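Local coordinates for protein acyl-coenzyme A oxidase (Caenorhabditis elegans, PDB 5K3J) that catalyses the FAD-dependent desaturation of the five-carbon omega side chain of an ascaroside-CoA, the first step of its peroxisomal beta-oxidation in pheromone synthesis, at residues L204-M217 against N262-Y276. Numbering follows the deposited sequence.
Sequences LIIKRNNYGPHFFM and NLLMRHCKVEADGTY
The ring of Tyr276 lies obliquely against that of Tyr211, their planes inclined at 31° and their centroids 4.4 Å apart, so that Tyr211 occupies one face of Tyr276 while Val270 CG2 sits at its edge, in the ring plane. His214 is met differently: Leu204 CD2 stands over the centre of one imidazole face, whereas Tyr276 OH and Cys268 SG approach in plane at the edge. With CG of Tyr276 anti to the backbone N (chi1 178°), its phenol extends to His214, where OH and NE2 share a hydrogen bond of 3.0 Å in which either may be the donor. The other imidazole nitrogen, ND1, donates to Gly212 O from above the carbonyl plane, and these two bonds together fix the rotation of the ring. Ile206 CD1 reaches Tyr276 CB at 3.8 Å, the side chains crossing at about a right angle. A leucine in place of Tyr276 would probably leave His214 NE2 without its hydroxyl mate and open a gap against Tyr211.

Farther along, Leu263 CD1 forms a CH-pi contact over one face of Phe216, 3.9 Å from the ring centroid; Phe174 meets the same ring edge-to-face. Here the backbones join: Leu264 N donates to Phe215 O (2.9 Å), Met217 N donates to Asn262 O, and Asn262 ND2 turns back to Met217 O at 3.2 Å. A water linking Phe215 N to Leu264 O adds a further tie. The single beta bridge between Phe216 and Leu263 thus attaches the 262-276 segment to strand 210-219, which pairs with strand 197-205 as a beta-hairpin of the central beta-domain of the acyl-CoA oxidase fold, with Phe215 beside FAD-binding Tyr147 and substrate-binding Gly285.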
loop_
_atom_site.group_PDB
_atom_site.type_symbol
_atom_site.label_atom_id
_atom_site.label_comp_id
_atom_site.label_asym_id
_atom_site.label_seq_id
_atom_site.Cartn_x
_atom_site.Cartn_y
_atom_site.Cartn_z
ATOM N N LEU A 204 -7.332 -33.859 15.344
ATOM C CA LEU A 204 -7.892 -35.207 15.410
ATOM C C LEU A 204 -7.656 -35.853 16.771
ATOM O O LEU A 204 -6.521 -35.957 17.236
ATOM C CB LEU A 204 -7.305 -36.084 14.304
ATOM C CG LEU A 204 -7.770 -37.540 14.295
ATOM C CD1 LEU A 204 -9.291 -37.644 14.316
ATOM C CD2 LEU A 204 -7.194 -38.277 13.092
ATOM N N ILE A 205 -8.742 -36.288 17.403
ATOM C CA ILE A 205 -8.681 -36.898 18.728
ATOM C C ILE A 205 -9.303 -38.294 18.744
ATOM O O ILE A 205 -10.474 -38.465 18.409
ATOM C CB ILE A 205 -9.395 -36.024 19.775
ATOM C CG1 ILE A 205 -8.782 -34.621 19.817
ATOM C CG2 ILE A 205 -9.335 -36.678 21.146
ATOM C CD1 ILE A 205 -9.503 -33.663 20.750
ATOM N N ILE A 206 -8.515 -39.288 19.142
ATOM C CA ILE A 206 -8.989 -40.668 19.215
ATOM C C ILE A 206 -8.783 -41.217 20.629
ATOM O O ILE A 206 -7.665 -41.578 21.005
ATOM C CB ILE A 206 -8.272 -41.551 18.165
ATOM C CG1 ILE A 206 -8.755 -41.186 16.758
ATOM C CG2 ILE A 206 -8.504 -43.032 18.429
ATOM C CD1 ILE A 206 -7.856 -41.681 15.644
ATOM N N LYS A 207 -9.877 -41.255 21.396
ATOM C CA LYS A 207 -9.885 -41.633 22.816
ATOM C C LYS A 207 -8.647 -41.108 23.540
ATOM O O LYS A 207 -7.752 -41.871 23.906
ATOM C CB LYS A 207 -10.000 -43.152 22.969
ATOM C CG LYS A 207 -11.164 -43.767 22.197
ATOM C CD LYS A 207 -12.501 -43.137 22.582
ATOM C CE LYS A 207 -13.654 -43.730 21.777
ATOM N NZ LYS A 207 -14.967 -43.132 22.157
ATOM N N ARG A 208 -8.649 -39.796 23.761
ATOM C CA ARG A 208 -7.451 -38.984 23.994
ATOM C C ARG A 208 -6.184 -39.567 23.385
ATOM O O ARG A 208 -5.365 -40.191 24.063
ATOM C CB ARG A 208 -7.219 -38.715 25.483
ATOM C CG ARG A 208 -6.590 -37.322 25.731
ATOM C CD ARG A 208 -5.122 -37.234 25.266
ATOM N NE ARG A 208 -4.791 -35.976 24.592
ATOM C CZ ARG A 208 -3.941 -35.071 25.074
ATOM N NH1 ARG A 208 -3.336 -35.277 26.238
ATOM N NH2 ARG A 208 -3.692 -33.957 24.395
ATOM N N ASN A 209 -6.052 -39.345 22.087
ATOM C CA ASN A 209 -4.770 -39.361 21.410
ATOM C C ASN A 209 -4.813 -38.201 20.426
ATOM O O ASN A 209 -5.798 -38.034 19.708
ATOM C CB ASN A 209 -4.515 -40.697 20.712
ATOM C CG ASN A 209 -3.266 -41.396 21.223
ATOM O OD1 ASN A 209 -2.399 -41.799 20.446
ATOM N ND2 ASN A 209 -3.165 -41.532 22.541
ATOM N N ASN A 210 -3.781 -37.371 20.411
ATOM C CA ASN A 210 -3.802 -36.213 19.534
ATOM C C ASN A 210 -2.955 -36.442 18.292
ATOM O O ASN A 210 -1.756 -36.693 18.379
ATOM C CB ASN A 210 -3.347 -34.969 20.293
ATOM C CG ASN A 210 -4.507 -34.221 20.919
ATOM O OD1 ASN A 210 -4.600 -34.092 22.141
ATOM N ND2 ASN A 210 -5.409 -33.734 20.079
ATOM N N TYR A 211 -3.597 -36.359 17.132
ATOM C CA TYR A 211 -2.961 -36.755 15.883
ATOM C C TYR A 211 -2.672 -35.608 14.924
ATOM O O TYR A 211 -2.242 -35.841 13.801
ATOM C CB TYR A 211 -3.836 -37.816 15.191
ATOM C CG TYR A 211 -3.848 -39.133 15.915
ATOM C CD1 TYR A 211 -2.762 -39.990 15.833
ATOM C CD2 TYR A 211 -4.935 -39.516 16.685
ATOM C CE1 TYR A 211 -2.760 -41.204 16.495
ATOM C CE2 TYR A 211 -4.946 -40.730 17.350
ATOM C CZ TYR A 211 -3.856 -41.568 17.253
ATOM O OH TYR A 211 -3.864 -42.774 17.914
ATOM N N GLY A 212 -2.923 -34.381 15.359
ATOM C CA GLY A 212 -2.673 -33.232 14.517
ATOM C C GLY A 212 -3.883 -32.837 13.690
ATOM O O GLY A 212 -4.929 -33.477 13.772
ATOM N N PRO A 213 -3.749 -31.774 12.884
ATOM C CA PRO A 213 -4.855 -31.257 12.068
ATOM C C PRO A 213 -5.201 -32.160 10.879
ATOM O O PRO A 213 -4.294 -32.652 10.206
ATOM C CB PRO A 213 -4.324 -29.907 11.593
ATOM C CG PRO A 213 -2.842 -30.077 11.586
ATOM C CD PRO A 213 -2.537 -30.946 12.761
ATOM N N HIS A 214 -6.492 -32.371 10.629
ATOM C CA HIS A 214 -6.946 -33.197 9.511
ATOM C C HIS A 214 -8.110 -32.537 8.773
ATOM O O HIS A 214 -8.622 -31.512 9.214
ATOM C CB HIS A 214 -7.355 -34.584 10.006
ATOM C CG HIS A 214 -6.199 -35.465 10.365
ATOM N ND1 HIS A 214 -5.313 -35.157 11.375
ATOM C CD2 HIS A 214 -5.780 -36.643 9.844
ATOM C CE1 HIS A 214 -4.398 -36.106 11.459
ATOM N NE2 HIS A 214 -4.660 -37.020 10.543
ATOM N N PHE A 215 -8.527 -33.123 7.653
ATOM C CA PHE A 215 -9.595 -32.541 6.843
ATOM C C PHE A 215 -10.916 -33.291 7.003
ATOM O O PHE A 215 -10.971 -34.509 6.864
ATOM C CB PHE A 215 -9.188 -32.506 5.371
ATOM C CG PHE A 215 -8.131 -31.493 5.064
ATOM C CD1 PHE A 215 -8.466 -30.171 4.821
ATOM C CD2 PHE A 215 -6.797 -31.862 5.021
ATOM C CE1 PHE A 215 -7.489 -29.238 4.540
ATOM C CE2 PHE A 215 -5.819 -30.938 4.743
ATOM C CZ PHE A 215 -6.167 -29.617 4.501
ATOM N N PHE A 216 -11.976 -32.545 7.295
ATOM C CA PHE A 216 -13.306 -33.119 7.454
ATOM C C PHE A 216 -14.310 -32.373 6.585
ATOM O O PHE A 216 -14.474 -31.160 6.711
ATOM C CB PHE A 216 -13.757 -33.081 8.921
ATOM C CG PHE A 216 -12.818 -33.764 9.860
ATOM C CD1 PHE A 216 -11.688 -33.111 10.315
ATOM C CD2 PHE A 216 -13.071 -35.050 10.301
ATOM C CE1 PHE A 216 -10.824 -33.730 11.175
ATOM C CE2 PHE A 216 -12.208 -35.674 11.167
ATOM C CZ PHE A 216 -11.081 -35.017 11.601
ATOM N N MET A 217 -14.971 -33.104 5.696
ATOM C CA MET A 217 -16.074 -32.546 4.930
ATOM C C MET A 217 -17.249 -32.262 5.850
ATOM O O MET A 217 -17.689 -33.136 6.593
ATOM C CB MET A 217 -16.498 -33.498 3.811
ATOM C CG MET A 217 -17.684 -33.011 3.001
ATOM S SD MET A 217 -17.345 -31.474 2.121
ATOM C CE MET A 217 -16.110 -32.031 0.954
ATOM N N ASN A 262 -16.531 -38.803 6.449
ATOM C CA ASN A 262 -16.489 -37.393 6.080
ATOM C C ASN A 262 -15.104 -36.854 6.393
ATOM O O ASN A 262 -14.767 -35.715 6.064
ATOM C CB ASN A 262 -17.575 -36.594 6.798
ATOM C CG ASN A 262 -18.918 -36.691 6.100
ATOM O OD1 ASN A 262 -19.252 -37.725 5.521
ATOM N ND2 ASN A 262 -19.685 -35.605 6.130
ATOM N N LEU A 263 -14.305 -37.704 7.032
ATOM C CA LEU A 263 -12.875 -37.476 7.158
ATOM C C LEU A 263 -12.203 -37.797 5.834
ATOM O O LEU A 263 -12.304 -38.922 5.330
ATOM C CB LEU A 263 -12.271 -38.332 8.272
ATOM C CG LEU A 263 -10.739 -38.401 8.319
ATOM C CD1 LEU A 263 -10.132 -37.045 8.626
ATOM C CD2 LEU A 263 -10.266 -39.433 9.332
ATOM N N LEU A 264 -11.529 -36.807 5.265
ATOM C CA LEU A 264 -10.815 -37.013 4.016
ATOM C C LEU A 264 -9.717 -38.042 4.191
ATOM O O LEU A 264 -8.685 -37.770 4.803
ATOM C CB LEU A 264 -10.218 -35.708 3.494
ATOM C CG LEU A 264 -11.199 -34.665 2.958
ATOM C CD1 LEU A 264 -10.491 -33.766 1.945
ATOM C CD2 LEU A 264 -12.458 -35.316 2.369
ATOM N N MET A 265 -9.957 -39.228 3.651
ATOM C CA MET A 265 -8.960 -40.279 3.650
ATOM C C MET A 265 -8.431 -40.483 2.234
ATOM O O MET A 265 -9.086 -40.103 1.261
ATOM C CB MET A 265 -9.544 -41.568 4.223
ATOM C CG MET A 265 -9.947 -41.425 5.688
ATOM S SD MET A 265 -10.740 -42.876 6.410
ATOM C CE MET A 265 -12.468 -42.395 6.379
ATOM N N ARG A 266 -7.284 -41.154 2.167
ATOM C CA ARG A 266 -6.269 -41.089 1.108
ATOM C C ARG A 266 -5.071 -40.523 1.846
ATOM O O ARG A 266 -5.191 -39.485 2.498
ATOM C CB ARG A 266 -6.637 -40.208 -0.092
ATOM C CG ARG A 266 -5.747 -40.421 -1.313
ATOM C CD ARG A 266 -5.895 -39.289 -2.323
ATOM N NE ARG A 266 -6.325 -39.764 -3.637
ATOM C CZ ARG A 266 -5.501 -40.015 -4.653
ATOM N NH1 ARG A 266 -5.989 -40.443 -5.810
ATOM N NH2 ARG A 266 -4.190 -39.839 -4.516
ATOM N N HIS A 267 -3.939 -41.219 1.752
ATOM C CA HIS A 267 -2.742 -40.980 2.570
ATOM C C HIS A 267 -2.943 -41.489 4.001
ATOM O O HIS A 267 -2.123 -42.254 4.503
ATOM C CB HIS A 267 -2.341 -39.499 2.597
ATOM C CG HIS A 267 -2.459 -38.811 1.273
ATOM N ND1 HIS A 267 -2.369 -39.488 0.074
ATOM C CD2 HIS A 267 -2.673 -37.515 0.960
ATOM C CE1 HIS A 267 -2.517 -38.630 -0.921
ATOM N NE2 HIS A 267 -2.703 -37.426 -0.412
ATOM N N CYS A 268 -4.031 -41.082 4.652
ATOM C CA CYS A 268 -4.292 -41.509 6.028
ATOM C C CYS A 268 -5.644 -42.208 6.193
ATOM O O CYS A 268 -6.482 -42.190 5.289
ATOM C CB CYS A 268 -4.221 -40.315 6.983
ATOM S SG CYS A 268 -5.824 -39.587 7.408
ATOM N N LYS A 269 -5.849 -42.817 7.360
ATOM C CA LYS A 269 -7.081 -43.549 7.655
ATOM C C LYS A 269 -7.493 -43.501 9.125
ATOM O O LYS A 269 -6.652 -43.399 10.020
ATOM C CB LYS A 269 -6.943 -45.017 7.263
ATOM C CG LYS A 269 -6.995 -45.312 5.785
ATOM C CD LYS A 269 -7.085 -46.808 5.573
ATOM C CE LYS A 269 -6.585 -47.205 4.200
ATOM N NZ LYS A 269 -6.464 -48.685 4.085
ATOM N N VAL A 270 -8.799 -43.593 9.354
ATOM C CA VAL A 270 -9.352 -43.933 10.663
ATOM C C VAL A 270 -10.385 -45.038 10.464
ATOM O O VAL A 270 -11.421 -44.817 9.840
ATOM C CB VAL A 270 -10.008 -42.729 11.360
ATOM C CG1 VAL A 270 -10.896 -43.203 12.503
ATOM C CG2 VAL A 270 -8.949 -41.757 11.866
ATOM N N GLU A 271 -10.094 -46.230 10.976
ATOM C CA GLU A 271 -10.995 -47.365 10.815
ATOM C C GLU A 271 -12.150 -47.285 11.807
ATOM O O GLU A 271 -12.063 -46.580 12.811
ATOM C CB GLU A 271 -10.237 -48.682 10.992
ATOM C CG GLU A 271 -9.008 -48.828 10.110
ATOM C CD GLU A 271 -9.319 -49.442 8.758
ATOM O OE1 GLU A 271 -8.578 -50.361 8.345
ATOM O OE2 GLU A 271 -10.294 -49.011 8.109
ATOM N N ALA A 272 -13.218 -48.027 11.526
ATOM C CA ALA A 272 -14.435 -48.009 12.340
ATOM C C ALA A 272 -14.161 -48.328 13.813
ATOM O O ALA A 272 -14.909 -47.903 14.692
ATOM C CB ALA A 272 -15.455 -48.984 11.778
ATOM N N ASP A 273 -13.093 -49.074 14.077
ATOM C CA ASP A 273 -12.723 -49.416 15.443
ATOM C C ASP A 273 -11.828 -48.356 16.078
ATOM O O ASP A 273 -11.430 -48.482 17.237
ATOM C CB ASP A 273 -12.019 -50.772 15.490
ATOM C CG ASP A 273 -10.837 -50.860 14.542
ATOM O OD1 ASP A 273 -10.429 -49.823 13.991
ATOM O OD2 ASP A 273 -10.320 -51.983 14.346
ATOM N N GLY A 274 -11.501 -47.319 15.313
ATOM C CA GLY A 274 -10.686 -46.230 15.820
ATOM C C GLY A 274 -9.209 -46.366 15.496
ATOM O O GLY A 274 -8.412 -45.513 15.883
ATOM N N THR A 275 -8.843 -47.438 14.795
ATOM C CA THR A 275 -7.458 -47.635 14.372
ATOM C C THR A 275 -7.019 -46.520 13.436
ATOM O O THR A 275 -7.618 -46.316 12.378
ATOM C CB THR A 275 -7.260 -48.988 13.663
ATOM O OG1 THR A 275 -7.443 -50.052 14.603
ATOM C CG2 THR A 275 -5.862 -49.089 13.065
ATOM N N TYR A 276 -5.980 -45.792 13.833
ATOM C CA TYR A 276 -5.457 -44.724 12.997
ATOM C C TYR A 276 -4.255 -45.186 12.180
ATOM O O TYR A 276 -3.299 -45.746 12.716
ATOM C CB TYR A 276 -5.075 -43.509 13.843
ATOM C CG TYR A 276 -4.475 -42.391 13.024
ATOM C CD1 TYR A 276 -5.279 -41.551 12.257
ATOM C CD2 TYR A 276 -3.102 -42.179 13.006
ATOM C CE1 TYR A 276 -4.728 -40.530 11.503
ATOM C CE2 TYR A 276 -2.545 -41.163 12.255
ATOM C CZ TYR A 276 -3.360 -40.341 11.506
ATOM O OH TYR A 276 -2.804 -39.324 10.757
HETATM O O HOH W 1 -7.647 -35.463 6.621
#